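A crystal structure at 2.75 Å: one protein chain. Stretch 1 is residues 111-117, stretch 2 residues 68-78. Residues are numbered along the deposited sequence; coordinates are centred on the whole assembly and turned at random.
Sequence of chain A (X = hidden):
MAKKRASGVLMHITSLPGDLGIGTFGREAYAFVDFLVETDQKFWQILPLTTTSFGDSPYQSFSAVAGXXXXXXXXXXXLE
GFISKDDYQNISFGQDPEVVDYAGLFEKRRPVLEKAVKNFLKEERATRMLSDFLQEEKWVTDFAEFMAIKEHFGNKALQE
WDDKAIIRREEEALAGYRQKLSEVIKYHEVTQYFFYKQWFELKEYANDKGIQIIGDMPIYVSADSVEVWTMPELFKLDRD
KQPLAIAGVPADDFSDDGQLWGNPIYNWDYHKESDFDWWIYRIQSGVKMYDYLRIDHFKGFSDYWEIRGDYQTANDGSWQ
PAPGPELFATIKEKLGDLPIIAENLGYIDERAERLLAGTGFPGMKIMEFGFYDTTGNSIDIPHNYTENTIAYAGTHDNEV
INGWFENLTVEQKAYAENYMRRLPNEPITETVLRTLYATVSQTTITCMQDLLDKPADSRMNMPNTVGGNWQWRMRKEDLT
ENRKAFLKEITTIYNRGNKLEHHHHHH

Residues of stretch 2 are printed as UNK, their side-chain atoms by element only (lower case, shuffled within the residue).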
ATOM      1  N   PRO A 111     -16.205   2.131  19.788  1.00 47.69           N
ATOM      2  CA  PRO A 111     -16.274   2.572  21.199  1.00 47.48           C
ATOM      3  C   PRO A 111     -14.928   2.972  21.789  1.00 50.60           C
ATOM      4  O   PRO A 111     -14.830   3.998  22.478  1.00 44.26           O
ATOM      5  CB  PRO A 111     -16.836   1.337  21.925  1.00 47.40           C
ATOM      6  CG  PRO A 111     -16.748   0.196  20.920  1.00 53.70           C
ATOM      7  CD  PRO A 111     -16.938   0.871  19.594  1.00 46.66           C
ATOM      8  N   VAL A 112     -13.881   2.186  21.507  1.00 49.54           N
ATOM      9  CA  VAL A 112     -12.557   2.406  22.089  1.00 52.65           C
ATOM     10  C   VAL A 112     -11.934   3.701  21.570  1.00 56.49           C
ATOM     11  O   VAL A 112     -11.432   4.537  22.347  1.00 50.03           O
ATOM     12  CB  VAL A 112     -11.650   1.203  21.779  1.00 57.11           C
ATOM     13  CG1 VAL A 112     -10.315   1.359  22.487  1.00 51.84           C
ATOM     14  CG2 VAL A 112     -12.359  -0.116  22.101  1.00 47.86           C
ATOM     15  N   LEU A 113     -11.902   3.858  20.239  1.00 49.39           N
ATOM     16  CA  LEU A 113     -11.357   5.077  19.651  1.00 52.83           C
ATOM     17  C   LEU A 113     -12.151   6.302  20.102  1.00 50.53           C
ATOM     18  O   LEU A 113     -11.574   7.361  20.382  1.00 48.49           O
ATOM     19  CB  LEU A 113     -11.334   4.962  18.116  1.00 55.01           C
ATOM     20  CG  LEU A 113     -10.329   3.996  17.454  1.00 53.03           C
ATOM     21  CD1 LEU A 113     -10.742   3.610  16.038  1.00 47.48           C
ATOM     22  CD2 LEU A 113      -8.922   4.565  17.451  1.00 47.80           C
ATOM     23  N   GLU A 114     -13.477   6.177  20.185  1.00 46.06           N
ATOM     24  CA  GLU A 114     -14.285   7.299  20.639  1.00 47.53           C
ATOM     25  C   GLU A 114     -13.965   7.665  22.086  1.00 53.19           C
ATOM     26  O   GLU A 114     -13.867   8.853  22.421  1.00 54.18           O
ATOM     27  CB  GLU A 114     -15.768   6.974  20.469  1.00 52.77           C
ATOM     28  CG  GLU A 114     -16.424   7.691  19.290  1.00 58.41           C
ATOM     29  CD  GLU A 114     -17.504   6.856  18.615  1.00 59.19           C
ATOM     30  OE1 GLU A 114     -18.191   6.067  19.302  1.00 62.04           O
ATOM     31  OE2 GLU A 114     -17.642   6.971  17.382  1.00 59.37           O
ATOM     32  N   LYS A 115     -13.807   6.661  22.962  1.00 48.83           N
ATOM     33  CA  LYS A 115     -13.399   6.929  24.342  1.00 54.30           C
ATOM     34  C   LYS A 115     -12.062   7.681  24.380  1.00 51.28           C
ATOM     35  O   LYS A 115     -11.915   8.684  25.100  1.00 46.08           O
ATOM     36  CB  LYS A 115     -13.350   5.601  25.127  1.00 47.08           C
ATOM     37  CG  LYS A 115     -13.071   5.696  26.631  1.00 49.97           C
ATOM     38  CD  LYS A 115     -14.297   6.056  27.500  1.00 57.03           C
ATOM     39  CE  LYS A 115     -15.224   4.865  27.780  1.00 63.09           C
ATOM     40  NZ  LYS A 115     -14.504   3.607  28.137  1.00 58.19           N
ATOM     41  N   ALA A 116     -11.097   7.248  23.557  1.00 47.75           N
ATOM     42  CA  ALA A 116      -9.792   7.910  23.536  1.00 49.35           C
ATOM     43  C   ALA A 116      -9.877   9.340  23.003  1.00 51.38           C
ATOM     44  O   ALA A 116      -9.181  10.232  23.499  1.00 50.63           O
ATOM     45  CB  ALA A 116      -8.801   7.096  22.708  1.00 50.61           C
ATOM     46  N   VAL A 117     -10.704   9.583  21.983  1.00 51.66           N
ATOM     47  CA  VAL A 117     -10.822  10.932  21.429  1.00 49.44           C
ATOM     48  C   VAL A 117     -11.533  11.866  22.411  1.00 49.00           C
ATOM     49  O   VAL A 117     -11.142  13.034  22.577  1.00 47.15           O
ATOM     50  CB  VAL A 117     -11.526  10.876  20.061  1.00 54.12           C
ATOM     51  CG1 VAL A 117     -11.867  12.278  19.563  1.00 48.53           C
ATOM     52  CG2 VAL A 117     -10.655  10.126  19.040  1.00 50.25           C
ATOM     53  N   UNK A  68      -5.169   4.835   7.619  1.00 40.72           N
ATOM     54  CA  UNK A  68      -6.082   3.751   7.970  1.00 46.56           C
ATOM     55  C   UNK A  68      -6.182   3.634   9.481  1.00 46.94           C
ATOM     56  O   UNK A  68      -5.214   3.268  10.154  1.00 53.47           O
ATOM     57  c   UNK A  68      -5.623   2.418   7.378  1.00 49.30           C
ATOM     58  c   UNK A  68      -6.356   1.227   7.972  1.00 45.79           C
ATOM     59  o   UNK A  68      -7.480   1.348   8.456  1.00 48.49           O
ATOM     60  n   UNK A  68      -5.715   0.067   7.935  1.00 49.70           N
ATOM     61  N   UNK A  69      -7.355   3.912  10.029  1.00 49.01           N
ATOM     62  CA  UNK A  69      -7.426   3.993  11.478  1.00 49.13           C
ATOM     63  C   UNK A  69      -7.328   2.638  12.161  1.00 49.38           C
ATOM     64  O   UNK A  69      -7.108   2.600  13.375  1.00 58.04           O
ATOM     65  c   UNK A  69      -8.715   4.673  11.889  1.00 43.55           C
ATOM     66  o   UNK A  69      -8.513   5.263  13.165  1.00 46.81           O
ATOM     67  c   UNK A  69      -9.867   3.647  11.952  1.00 53.02           C
ATOM     68  N   UNK A  70      -7.475   1.535  11.428  1.00 45.71           N
ATOM     69  CA  UNK A  70      -7.362   0.224  12.057  1.00 51.37           C
ATOM     70  C   UNK A  70      -5.974  -0.024  12.630  1.00 49.03           C
ATOM     71  O   UNK A  70      -5.810  -0.902  13.478  1.00 46.10           O
ATOM     72  c   UNK A  70      -7.706  -0.874  11.054  1.00 50.67           C
ATOM     73  c   UNK A  70     -10.196  -0.153  11.093  1.00 58.11           C
ATOM     74  n   UNK A  70      -9.650  -1.769   9.724  1.00 55.89           N
ATOM     75  c   UNK A  70      -9.147  -0.895  10.663  1.00 51.70           C
ATOM     76  c   UNK A  70     -10.949  -1.562   9.588  1.00 66.42           C
ATOM     77  n   UNK A  70     -11.304  -0.584  10.404  1.00 66.39           N
ATOM     78  N   UNK A  71      -4.975   0.721  12.187  1.00 53.14           N
ATOM     79  CA  UNK A  71      -3.605   0.471  12.587  1.00 45.97           C
ATOM     80  C   UNK A  71      -3.218   1.228  13.845  1.00 48.11           C
ATOM     81  O   UNK A  71      -2.095   1.051  14.327  1.00 56.76           O
ATOM     82  c   UNK A  71      -3.380  -1.237  10.276  1.00 46.65           C
ATOM     83  c   UNK A  71      -2.992   0.211  10.094  1.00 40.93           C
ATOM     84  c   UNK A  71      -2.643   0.826  11.444  1.00 41.28           C
ATOM     85  c   UNK A  71      -1.834   0.344   9.113  1.00 39.26           C
ATOM     86  N   UNK A  72      -4.110   2.051  14.396  1.00 50.94           N
ATOM     87  CA  UNK A  72      -3.819   2.721  15.660  1.00 55.50           C
ATOM     88  C   UNK A  72      -3.743   1.693  16.785  1.00 57.43           C
ATOM     89  O   UNK A  72      -4.540   0.739  16.847  1.00 54.53           O
ATOM     90  c   UNK A  72      -5.068   4.003  17.439  1.00 43.96           C
ATOM     91  c   UNK A  72      -5.437   6.185  15.384  1.00 45.77           C
ATOM     92  c   UNK A  72      -4.869   3.806  15.943  1.00 52.58           C
ATOM     93  c   UNK A  72      -4.421   5.108  15.282  1.00 46.52           C
ATOM     94  N   UNK A  73      -2.755   1.855  17.662  1.00 47.43           N
ATOM     95  CA  UNK A  73      -2.505   0.873  18.704  1.00 57.49           C
ATOM     96  C   UNK A  73      -3.194   1.296  19.988  1.00 56.35           C
ATOM     97  O   UNK A  73      -2.982   2.414  20.475  1.00 53.69           O
ATOM     98  c   UNK A  73      -1.009   0.684  18.961  1.00 63.37           C
ATOM     99  c   UNK A  73      -0.734  -0.419  19.972  1.00 60.13           C
ATOM    100  o   UNK A  73      -0.050  -0.125  20.974  1.00 65.37           O
ATOM    101  o   UNK A  73      -1.206  -1.566  19.762  1.00 60.06           O
ATOM    102  N   UNK A  74      -4.000   0.391  20.538  1.00 51.06           N
ATOM    103  CA  UNK A  74      -4.649   0.682  21.803  1.00 60.09           C
ATOM    104  C   UNK A  74      -3.647   0.762  22.954  1.00 64.18           C
ATOM    105  O   UNK A  74      -3.847   1.552  23.883  1.00 59.07           O
ATOM    106  c   UNK A  74      -7.787  -1.326  21.047  1.00 66.27           C
ATOM    107  c   UNK A  74      -6.904  -0.270  21.172  1.00 64.72           C
ATOM    108  c   UNK A  74      -8.878  -1.231  20.205  1.00 69.84           C
ATOM    109  c   UNK A  74      -8.222   0.989  19.602  1.00 54.47           C
ATOM    110  c   UNK A  74      -5.720  -0.368  22.081  1.00 67.44           C
ATOM    111  c   UNK A  74      -7.134   0.887  20.438  1.00 61.19           C
ATOM    112  c   UNK A  74      -9.098  -0.069  19.483  1.00 60.86           C
ATOM    113  N   UNK A  75      -2.566  -0.027  22.911  1.00 62.48           N
ATOM    114  CA  UNK A  75      -1.612  -0.032  24.021  1.00 58.53           C
ATOM    115  C   UNK A  75      -0.860   1.290  24.102  1.00 55.80           C
ATOM    116  O   UNK A  75      -0.720   1.874  25.184  1.00 61.52           O
ATOM    117  o   UNK A  75      -0.964  -3.524  23.403  1.00 66.73           O
ATOM    118  c   UNK A  75      -0.635  -1.202  23.877  1.00 63.57           C
ATOM    119  o   UNK A  75      -2.126  -2.656  25.069  1.00 67.26           O
ATOM    120  c   UNK A  75      -1.289  -2.558  24.136  1.00 70.25           C
ATOM    121  N   UNK A  76      -0.344   1.764  22.968  1.00 56.64           N
ATOM    122  CA  UNK A  76       0.301   3.070  22.942  1.00 56.20           C
ATOM    123  C   UNK A  76      -0.637   4.157  23.446  1.00 57.21           C
ATOM    124  O   UNK A  76      -0.191   5.134  24.068  1.00 46.95           O
ATOM    125  c   UNK A  76       3.193   3.503  22.159  1.00 38.65           C
ATOM    126  c   UNK A  76       2.188   2.923  21.175  1.00 54.16           C
ATOM    127  c   UNK A  76       2.519   3.337  19.748  1.00 56.86           C
ATOM    128  c   UNK A  76       0.770   3.377  21.524  1.00 52.54           C
ATOM    129  N   UNK A  77      -1.940   3.983  23.195  1.00 61.18           N
ATOM    130  CA  UNK A  77      -2.965   4.934  23.609  1.00 63.96           C
ATOM    131  C   UNK A  77      -3.251   4.850  25.100  1.00 65.64           C
ATOM    132  O   UNK A  77      -3.568   5.870  25.729  1.00 66.75           O
ATOM    133  c   UNK A  77      -5.965   5.392  21.220  1.00 47.39           C
ATOM    134  c   UNK A  77      -4.475   5.378  21.498  1.00 49.80           C
ATOM    135  c   UNK A  77      -4.258   4.684  22.829  1.00 56.63           C
ATOM    136  c   UNK A  77      -3.885   6.780  21.518  1.00 48.68           C
ATOM    137  N   UNK A  78      -3.175   3.645  25.667  1.00 63.45           N
ATOM    138  CA  UNK A  78      -3.317   3.481  27.108  1.00 61.12           C
ATOM    139  C   UNK A  78      -2.160   4.147  27.834  1.00 63.11           C
ATOM    140  O   UNK A  78      -2.370   4.935  28.762  1.00 72.59           O
ATOM    141  c   UNK A  78      -3.173   1.764  28.962  1.00 62.00           C
ATOM    142  c   UNK A  78      -3.401   1.994  27.459  1.00 64.99           C
ATOM    143  o   UNK A  78      -4.691   1.491  27.077  1.00 66.47           O
TER

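Position 68 has two side-chain carbons, the second carrying one oxygen and one nitrogen. It lies out of reach of stretch 1. This carboxamide is Asn68. Its OD1 accepts from the backbone N of position 70 at 3.0 Å, which steadies the 3-10 turn that follows.

Position 69 has one carbon bearing an oxygen and a methyl carbon. Its CB points toward stretch 1, and its oxygen lies near Leu113. This is Thr69; OG1 is 4.0 Å from Leu113 CD1.

Position 70 carries one carbon and then a five-membered ring of three carbons and two nitrogens. It makes no contact with stretch 1. The imidazole identifies His70.

Position 71 has four carbons, forked at the second, and is out of reach. This is Leu71. Its N donates to Asn68 O at 3.3 Å.

Position 72 also has four carbons, but the fork is at the first and one arm is two carbons long. Its CB points toward stretch 1, and its side chain meets Leu113. This is Ile72; CG2 sits 3.9 Å from Leu113 CD2.

Position 73 has two carbons, the second carrying two oxygens. It does not touch stretch 1. This is Asp73, the N-cap of the helix that follows: OD2 accepts from the N of position 76 at 2.8 Å.

Position 74 has one carbon and then a six-carbon ring without a hydroxyl. The ring reaches Val112 and Leu113. This is Phe74. Val112 CG1 lies over one ring face, 3.5 Å from CZ of Phe74. Leu113 CD2 is at the edge, 4.2 Å from CE1 of Phe74.

Position 75 has two carbons, the second with two oxygens, and is out of reach. It is Asp75.

Position 76 has four carbons, forked at the second, and is also out of reach. It is Leu76.

Position 77 repeats that fork, but its CB points toward stretch 1 and its side chain touches Ala116. It is Leu77; CD1 is 3.6 Å from Ala116 CB.

Position 78 has one carbon bearing an oxygen and a carbon, and makes no contact. It is Thr78. Its N donates to Phe74 O at 2.8 Å, a helical bond.

The contact is apolar packing, with no hydrogen bond across it. The two helices run in similar directions, 25° apart. Val112 faces Phe74, and one turn later Ala116 faces Leu77. Leu113 has the largest covered area, with its end against Thr69, Ile72 and the Phe74 edge.

Stretch 2 (68-78) NTHLIDFDLLT
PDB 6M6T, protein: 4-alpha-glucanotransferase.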